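Local coordinates for protein zonadhesin (Komagataella phaffii, PDB 5FX8) that is a putative adhesion protein that may take part in cell-cell interaction, binding other proteins by salt bridges and hydrogen bonds, at residues L235-F240 with I247-A252; T177-S182 with V282-A287. One frame throughout, in Å; residues are numbered along the deposited sequence.

Overall arrangement
Contact 1 and contact 2 belong to one antiparallel sheet in the second cohesin-like domain of this N-terminal fragment. Their centres are about 10 Å apart. Contact 1 is the hairpin that ends the sheet on one side, and contact 2 pairs the central strand 176-186 with 275-286. Strands 246-252 and 176-186 are neighbours, which joins the two contacts directly. Phe251 N lies 2.6 Å from Ile179 O, and Leu249 O lies 2.7 Å from Ile181 N; both are probable hydrogen bonds. In the crystal assembly the manganese lipoxygenase chain touches both contacts. Tyr398 of that chain bonds to Leu235, and its Arg403 packs on Ala252 and Asn178.

Contact 1. Residues L235-F240 with I247-A252; sequences LPVESF and ISLSFA
Strands 237-240 and 247-252 run antiparallel at 170°, their axes 4.3 Å apart at the closest, as the two arms of a beta hairpin. After a cis peptide, Pro236 offers its O to Ala252 N (2.8 Å), and Glu238 N donates to Ser250 O. The second donor sits well above the carbonyl plane. Ser250 N reaches Ser239 O by a more bent bond, with an angle of 141° at the hydrogen.

Val237, Phe240, Leu249 and Phe251 share the apolar face. The CB of Pro236 meets the Phe251 ring at its edge, in plane, 3.8 Å from CD1. Val237 CG2 touches CE1 of the same ring, and the two side chains cross at a slant. With CG anti to the backbone N (chi1 169°), the Phe240 ring lies near Leu249, its CD1 3.8 Å from Leu249 CD1. Further out on this ring, CE1 meets Ile247 CG2. Tyr197 meets Phe251 edge to face, and strand 260-268 of the facing sheet packs on Ile247, Leu249 and Phe251.

The other face is polar. The hydroxyls Ser239 OG and Ser250 OG are 2.8 Å apart; Ser250 OG also has a weak bond to Asp180. The Glu238 chain is extended beyond CG and reaches over Ala252, with CD 3.3 Å from Ala252 CB. Its OE1 accepts a hydrogen bond from Asn178 on the next strand but one. The hairpin thus has an oily side, mostly buried against the facing sheet, and a side of hydroxyls and carboxylate, where Glu238 reaches across strand 246-252 to Asn178.

Contact 2. Residues T177-S182 with V282-A287; sequences TNIDIS and VDLTTA
Ile179 and Leu284 lie side by side on the tightly packed face, with Ile179 CG1 4.0 Å from Leu284 CD2. Ile181 CG1 and Val282 CG2 make the next such pair, at 4.1 Å. All four residues are buried. Between the strands, Asp180 and Asp283 exchange two backbone bonds. Thr285 N donates to Asn178 O at 3.0 Å. Thr285 O takes a bond from Thr177 N and a weak one from Asn178 N, so Thr177 and Asn178 both face Thr285, a classic beta bulge.

The face of Asn178, Asp180, Asp283 and Thr285 is polar and partly exposed. At its end, OG1 of the bulge residue Thr177 donates to Asn178 OD1 (2.9 Å) and lies 3.4 Å from Thr285 CG2. A water donates to Asp180 OD2 (2.6 Å) and to Asp283 O, and accepts from Thr285 OG1, which is anti to its carbonyl carbon (chi1 -68°). It thus links the two strands. The Asp180 and Asp283 side chains cross at about a right angle without contact between their charged atoms. Asp283 OD2 bonds to Ser296.

Strand 246-252 flanks the pair on one side and 294-304 on the other. Ile169 of strand 162-170, in the facing sheet, covers Ile179, Val282 and Leu284.

Contact 1. Residues L235-F240 with I247-A252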
ATOM      1  N   LEU C 235      14.766  16.166  16.863  1.00 14.16           N
ATOM      2  CA  LEU C 235      13.428  16.423  17.316  1.00 15.20           C
ATOM      3  C   LEU C 235      13.220  15.838  18.705  1.00 16.76           C
ATOM      4  O   LEU C 235      13.750  14.780  19.005  1.00 18.34           O
ATOM      5  CB  LEU C 235      12.440  15.876  16.312  1.00 14.20           C
ATOM      6  CG  LEU C 235      12.431  16.725  15.039  1.00 13.58           C
ATOM      7  CD1 LEU C 235      11.625  16.043  13.970  1.00 11.60           C
ATOM      8  CD2 LEU C 235      11.865  18.099  15.327  1.00 14.61           C
ATOM      9  N   PRO C 236      12.438  16.514  19.562  1.00 15.68           N
ATOM     10  CA  PRO C 236      11.513  17.617  19.329  1.00 16.53           C
ATOM     11  C   PRO C 236      12.125  18.980  19.065  1.00 18.70           C
ATOM     12  O   PRO C 236      11.387  19.858  18.661  1.00 19.82           O
ATOM     13  CB  PRO C 236      10.720  17.656  20.628  1.00 18.99           C
ATOM     14  CG  PRO C 236      11.622  17.179  21.609  1.00 15.47           C
ATOM     15  CD  PRO C 236      12.362  16.074  20.957  1.00 15.80           C
ATOM     16  N   VAL C 237      13.425  19.151  19.274  1.00 17.98           N
ATOM     17  CA  VAL C 237      14.073  20.432  19.010  1.00 18.23           C
ATOM     18  C   VAL C 237      14.056  20.704  17.512  1.00 20.09           C
ATOM     19  O   VAL C 237      14.668  19.967  16.737  1.00 20.45           O
ATOM     20  CB  VAL C 237      15.505  20.429  19.552  1.00 16.91           C
ATOM     21  CG1 VAL C 237      16.236  21.672  19.158  1.00 18.97           C
ATOM     22  CG2 VAL C 237      15.478  20.326  21.017  1.00 18.21           C
ATOM     23  N   GLU C 238      13.379  21.775  17.099  1.00 19.69           N
ATOM     24  CA  GLU C 238      13.426  22.213  15.710  1.00 21.94           C
ATOM     25  C   GLU C 238      14.544  23.209  15.419  1.00 23.01           C
ATOM     26  O   GLU C 238      15.046  23.247  14.293  1.00 20.42           O
ATOM     27  CB  GLU C 238      12.115  22.872  15.295  1.00 23.82           C
ATOM     28  CG  GLU C 238      10.889  22.089  15.533  1.00 25.86           C
ATOM     29  CD  GLU C 238       9.690  22.746  14.884  1.00 39.61           C
ATOM     30  OE1 GLU C 238       9.061  23.636  15.515  1.00 36.45           O
ATOM     31  OE2 GLU C 238       9.389  22.381  13.724  1.00 40.91           O
ATOM     32  N   SER C 239      14.919  24.047  16.382  1.00 22.13           N
ATOM     33  CA  SER C 239      15.950  25.052  16.157  1.00 23.08           C
ATOM     34  C   SER C 239      16.449  25.548  17.499  1.00 21.58           C
ATOM     35  O   SER C 239      15.713  25.525  18.483  1.00 24.87           O
ATOM     36  CB  SER C 239      15.405  26.209  15.340  1.00 21.72           C
ATOM     37  OG  SER C 239      14.252  26.672  15.996  1.00 25.50           O
ATOM     38  N   PHE C 240      17.696  26.005  17.533  1.00 22.04           N
ATOM     39  CA  PHE C 240      18.302  26.395  18.804  1.00 24.38           C
ATOM     40  C   PHE C 240      19.443  27.373  18.550  1.00 25.31           C
ATOM     41  O   PHE C 240      20.491  26.978  18.040  1.00 29.19           O
ATOM     42  CB  PHE C 240      18.786  25.158  19.551  1.00 22.92           C
ATOM     43  CG  PHE C 240      19.645  25.450  20.723  1.00 23.13           C
ATOM     44  CD1 PHE C 240      19.170  26.215  21.779  1.00 26.07           C
ATOM     45  CD2 PHE C 240      20.920  24.946  20.791  1.00 21.64           C
ATOM     46  CE1 PHE C 240      19.958  26.482  22.858  1.00 22.12           C
ATOM     47  CE2 PHE C 240      21.707  25.209  21.871  1.00 24.51           C
ATOM     48  CZ  PHE C 240      21.223  25.978  22.909  1.00 24.11           C
ATOM     49  N   ILE C 247      18.405  33.745  23.691  1.00 26.39           N
ATOM     50  CA  ILE C 247      18.251  32.349  23.308  1.00 26.51           C
ATOM     51  C   ILE C 247      16.992  32.213  22.465  1.00 27.40           C
ATOM     52  O   ILE C 247      15.934  32.716  22.845  1.00 25.15           O
ATOM     53  CB  ILE C 247      18.163  31.406  24.518  1.00 27.89           C
ATOM     54  CG1 ILE C 247      19.314  31.604  25.490  1.00 33.33           C
ATOM     55  CG2 ILE C 247      18.209  29.990  24.056  1.00 26.90           C
ATOM     56  CD1 ILE C 247      19.145  30.827  26.777  1.00 27.18           C
ATOM     57  N   SER C 248      17.110  31.530  21.330  1.00 28.16           N
ATOM     58  CA  SER C 248      15.981  31.120  20.508  1.00 23.28           C
ATOM     59  C   SER C 248      15.832  29.608  20.558  1.00 26.53           C
ATOM     60  O   SER C 248      16.823  28.873  20.494  1.00 23.51           O
ATOM     61  CB  SER C 248      16.170  31.539  19.062  1.00 24.86           C
ATOM     62  OG  SER C 248      15.897  32.897  18.886  1.00 25.83           O
ATOM     63  N   LEU C 249      14.592  29.140  20.618  1.00 23.89           N
ATOM     64  CA  LEU C 249      14.382  27.712  20.748  1.00 20.96           C
ATOM     65  C   LEU C 249      13.031  27.358  20.162  1.00 23.19           C
ATOM     66  O   LEU C 249      12.091  28.136  20.285  1.00 25.40           O
ATOM     67  CB  LEU C 249      14.471  27.322  22.210  1.00 21.48           C
ATOM     68  CG  LEU C 249      14.461  25.857  22.562  1.00 23.57           C
ATOM     69  CD1 LEU C 249      15.557  25.132  21.819  1.00 33.28           C
ATOM     70  CD2 LEU C 249      14.676  25.756  24.029  1.00 20.90           C
ATOM     71  N   SER C 250      12.936  26.191  19.521  1.00 22.71           N
ATOM     72  CA  SER C 250      11.689  25.737  18.914  1.00 22.97           C
ATOM     73  C   SER C 250      11.484  24.240  19.105  1.00 23.01           C
ATOM     74  O   SER C 250      12.435  23.460  19.117  1.00 20.54           O
ATOM     75  CB  SER C 250      11.649  26.025  17.423  1.00 27.33           C
ATOM     76  OG  SER C 250      11.770  27.392  17.185  1.00 25.44           O
ATOM     77  N   PHE C 251      10.230  23.837  19.191  1.00 20.40           N
ATOM     78  CA  PHE C 251       9.892  22.445  19.425  1.00 21.46           C
ATOM     79  C   PHE C 251       8.760  22.013  18.507  1.00 22.64           C
ATOM     80  O   PHE C 251       7.804  22.753  18.284  1.00 26.22           O
ATOM     81  CB  PHE C 251       9.455  22.201  20.864  1.00 22.47           C
ATOM     82  CG  PHE C 251      10.555  22.241  21.881  1.00 21.80           C
ATOM     83  CD1 PHE C 251      11.333  21.118  22.131  1.00 21.09           C
ATOM     84  CD2 PHE C 251      10.761  23.377  22.655  1.00 21.58           C
ATOM     85  CE1 PHE C 251      12.319  21.139  23.106  1.00 17.69           C
ATOM     86  CE2 PHE C 251      11.743  23.402  23.622  1.00 19.56           C
ATOM     87  CZ  PHE C 251      12.518  22.285  23.849  1.00 19.47           C
ATOM     88  N   ALA C 252       8.868  20.813  17.976  1.00 27.36           N
ATOM     89  CA  ALA C 252       7.786  20.173  17.241  1.00 26.17           C
ATOM     90  C   ALA C 252       7.587  18.814  17.863  1.00 22.25           C
ATOM     91  O   ALA C 252       8.545  18.061  18.026  1.00 28.64           O
ATOM     92  CB  ALA C 252       8.101  20.017  15.757  1.00 25.74           C
TER

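Contact 2. Residues T177-S182 with V282-A287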
ATOM      1  N   THR C 177       1.071  21.547  18.853  1.00 41.34           N
ATOM      2  CA  THR C 177       1.915  20.925  17.836  1.00 36.27           C
ATOM      3  C   THR C 177       3.277  21.588  17.671  1.00 36.30           C
ATOM      4  O   THR C 177       4.253  20.891  17.380  1.00 36.24           O
ATOM      5  CB  THR C 177       1.209  20.917  16.465  1.00 35.64           C
ATOM      6  OG1 THR C 177       1.111  22.248  15.951  1.00 36.85           O
ATOM      7  CG2 THR C 177      -0.185  20.348  16.598  1.00 39.98           C
ATOM      8  N   ASN C 178       3.381  22.902  17.853  1.00 31.37           N
ATOM      9  CA  ASN C 178       4.664  23.572  17.748  1.00 31.81           C
ATOM     10  C   ASN C 178       4.824  24.585  18.871  1.00 31.20           C
ATOM     11  O   ASN C 178       3.858  25.176  19.352  1.00 30.56           O
ATOM     12  CB  ASN C 178       4.824  24.243  16.388  1.00 31.68           C
ATOM     13  CG  ASN C 178       4.780  23.248  15.269  1.00 33.67           C
ATOM     14  OD1 ASN C 178       3.712  22.782  14.890  1.00 39.59           O
ATOM     15  ND2 ASN C 178       5.943  22.896  14.740  1.00 37.21           N
ATOM     16  N   ILE C 179       6.068  24.761  19.293  1.00 29.05           N
ATOM     17  CA  ILE C 179       6.411  25.659  20.378  1.00 26.30           C
ATOM     18  C   ILE C 179       7.618  26.476  19.965  1.00 26.82           C
ATOM     19  O   ILE C 179       8.667  25.915  19.639  1.00 23.42           O
ATOM     20  CB  ILE C 179       6.713  24.899  21.674  1.00 25.39           C
ATOM     21  CG1 ILE C 179       5.507  24.061  22.074  1.00 26.35           C
ATOM     22  CG2 ILE C 179       7.097  25.884  22.745  1.00 23.77           C
ATOM     23  CD1 ILE C 179       5.698  23.268  23.332  1.00 24.54           C
ATOM     24  N   ASP C 180       7.472  27.796  20.003  1.00 26.03           N
ATOM     25  CA  ASP C 180       8.545  28.744  19.740  1.00 25.89           C
ATOM     26  C   ASP C 180       8.848  29.564  20.988  1.00 26.21           C
ATOM     27  O   ASP C 180       7.944  30.148  21.581  1.00 28.06           O
ATOM     28  CB  ASP C 180       8.154  29.676  18.608  1.00 29.15           C
ATOM     29  CG  ASP C 180       7.752  28.935  17.382  1.00 33.18           C
ATOM     30  OD1 ASP C 180       8.521  28.043  16.971  1.00 33.31           O
ATOM     31  OD2 ASP C 180       6.668  29.228  16.837  1.00 32.57           O
ATOM     32  N   ILE C 181      10.120  29.650  21.356  1.00 26.08           N
ATOM     33  CA  ILE C 181      10.547  30.355  22.557  1.00 24.50           C
ATOM     34  C   ILE C 181      11.722  31.260  22.220  1.00 24.22           C
ATOM     35  O   ILE C 181      12.646  30.853  21.512  1.00 27.17           O
ATOM     36  CB  ILE C 181      10.925  29.356  23.670  1.00 25.32           C
ATOM     37  CG1 ILE C 181       9.712  28.542  24.086  1.00 25.17           C
ATOM     38  CG2 ILE C 181      11.441  30.065  24.870  1.00 25.12           C
ATOM     39  CD1 ILE C 181      10.070  27.221  24.631  1.00 22.89           C
ATOM     40  N   SER C 182      11.693  32.487  22.723  1.00 27.11           N
ATOM     41  CA  SER C 182      12.871  33.344  22.706  1.00 25.68           C
ATOM     42  C   SER C 182      12.955  34.127  24.011  1.00 27.98           C
ATOM     43  O   SER C 182      11.937  34.585  24.528  1.00 28.38           O
ATOM     44  CB  SER C 182      12.839  34.302  21.534  1.00 24.88           C
ATOM     45  OG  SER C 182      11.721  35.141  21.672  1.00 31.24           O
ATOM     46  N   VAL C 282       6.594  33.310  24.067  1.00 28.85           N
ATOM     47  CA  VAL C 282       6.237  31.931  23.764  1.00 28.90           C
ATOM     48  C   VAL C 282       5.086  31.961  22.778  1.00 28.89           C
ATOM     49  O   VAL C 282       4.038  32.541  23.069  1.00 33.67           O
ATOM     50  CB  VAL C 282       5.854  31.151  25.027  1.00 27.94           C
ATOM     51  CG1 VAL C 282       5.308  29.798  24.652  1.00 27.32           C
ATOM     52  CG2 VAL C 282       7.053  31.006  25.914  1.00 26.09           C
ATOM     53  N   ASP C 283       5.279  31.361  21.610  1.00 30.09           N
ATOM     54  CA  ASP C 283       4.229  31.258  20.605  1.00 31.70           C
ATOM     55  C   ASP C 283       3.833  29.799  20.468  1.00 31.56           C
ATOM     56  O   ASP C 283       4.687  28.949  20.215  1.00 32.68           O
ATOM     57  CB  ASP C 283       4.700  31.816  19.270  1.00 32.79           C
ATOM     58  CG  ASP C 283       5.105  33.255  19.371  1.00 39.47           C
ATOM     59  OD1 ASP C 283       6.223  33.534  19.865  1.00 46.28           O
ATOM     60  OD2 ASP C 283       4.297  34.110  18.968  1.00 40.27           O
ATOM     61  N   LEU C 284       2.559  29.505  20.666  1.00 29.91           N
ATOM     62  CA  LEU C 284       2.068  28.142  20.590  1.00 31.18           C
ATOM     63  C   LEU C 284       1.273  27.977  19.311  1.00 35.39           C
ATOM     64  O   LEU C 284       0.430  28.816  18.988  1.00 35.53           O
ATOM     65  CB  LEU C 284       1.186  27.800  21.787  1.00 32.80           C
ATOM     66  CG  LEU C 284       1.798  27.856  23.170  1.00 29.34           C
ATOM     67  CD1 LEU C 284       0.744  27.462  24.115  1.00 29.49           C
ATOM     68  CD2 LEU C 284       2.938  26.903  23.279  1.00 28.68           C
ATOM     69  N   THR C 285       1.549  26.910  18.581  1.00 38.40           N
ATOM     70  CA  THR C 285       0.739  26.541  17.436  1.00 38.09           C
ATOM     71  C   THR C 285      -0.158  25.381  17.830  1.00 42.24           C
ATOM     72  O   THR C 285       0.305  24.383  18.385  1.00 38.87           O
ATOM     73  CB  THR C 285       1.605  26.164  16.248  1.00 36.85           C
ATOM     74  OG1 THR C 285       2.272  27.332  15.775  1.00 38.47           O
ATOM     75  CG2 THR C 285       0.749  25.584  15.153  1.00 39.01           C
ATOM     76  N   THR C 286      -1.443  25.530  17.550  1.00 47.78           N
ATOM     77  CA  THR C 286      -2.430  24.558  17.989  1.00 56.31           C
ATOM     78  C   THR C 286      -3.387  24.276  16.833  1.00 62.58           C
ATOM     79  O   THR C 286      -3.892  25.204  16.207  1.00 68.58           O
ATOM     80  CB  THR C 286      -3.145  25.069  19.242  1.00 56.74           C
ATOM     81  OG1 THR C 286      -3.387  26.468  19.112  1.00 57.56           O
ATOM     82  CG2 THR C 286      -2.268  24.854  20.444  1.00 62.75           C
ATOM     83  N   ALA C 287      -3.597  22.987  16.553  1.00 66.88           N
ATOM     84  CA  ALA C 287      -4.402  22.514  15.424  1.00 76.75           C
ATOM     85  C   ALA C 287      -5.793  23.136  15.333  1.00 79.10           C
ATOM     86  O   ALA C 287      -6.333  23.624  16.330  1.00 83.70           O
ATOM     87  CB  ALA C 287      -4.533  20.991  15.496  1.00 77.37           C
TER
HETATM   88  O   HOH W   1       4.592  27.800  17.437  1.00 29.70           O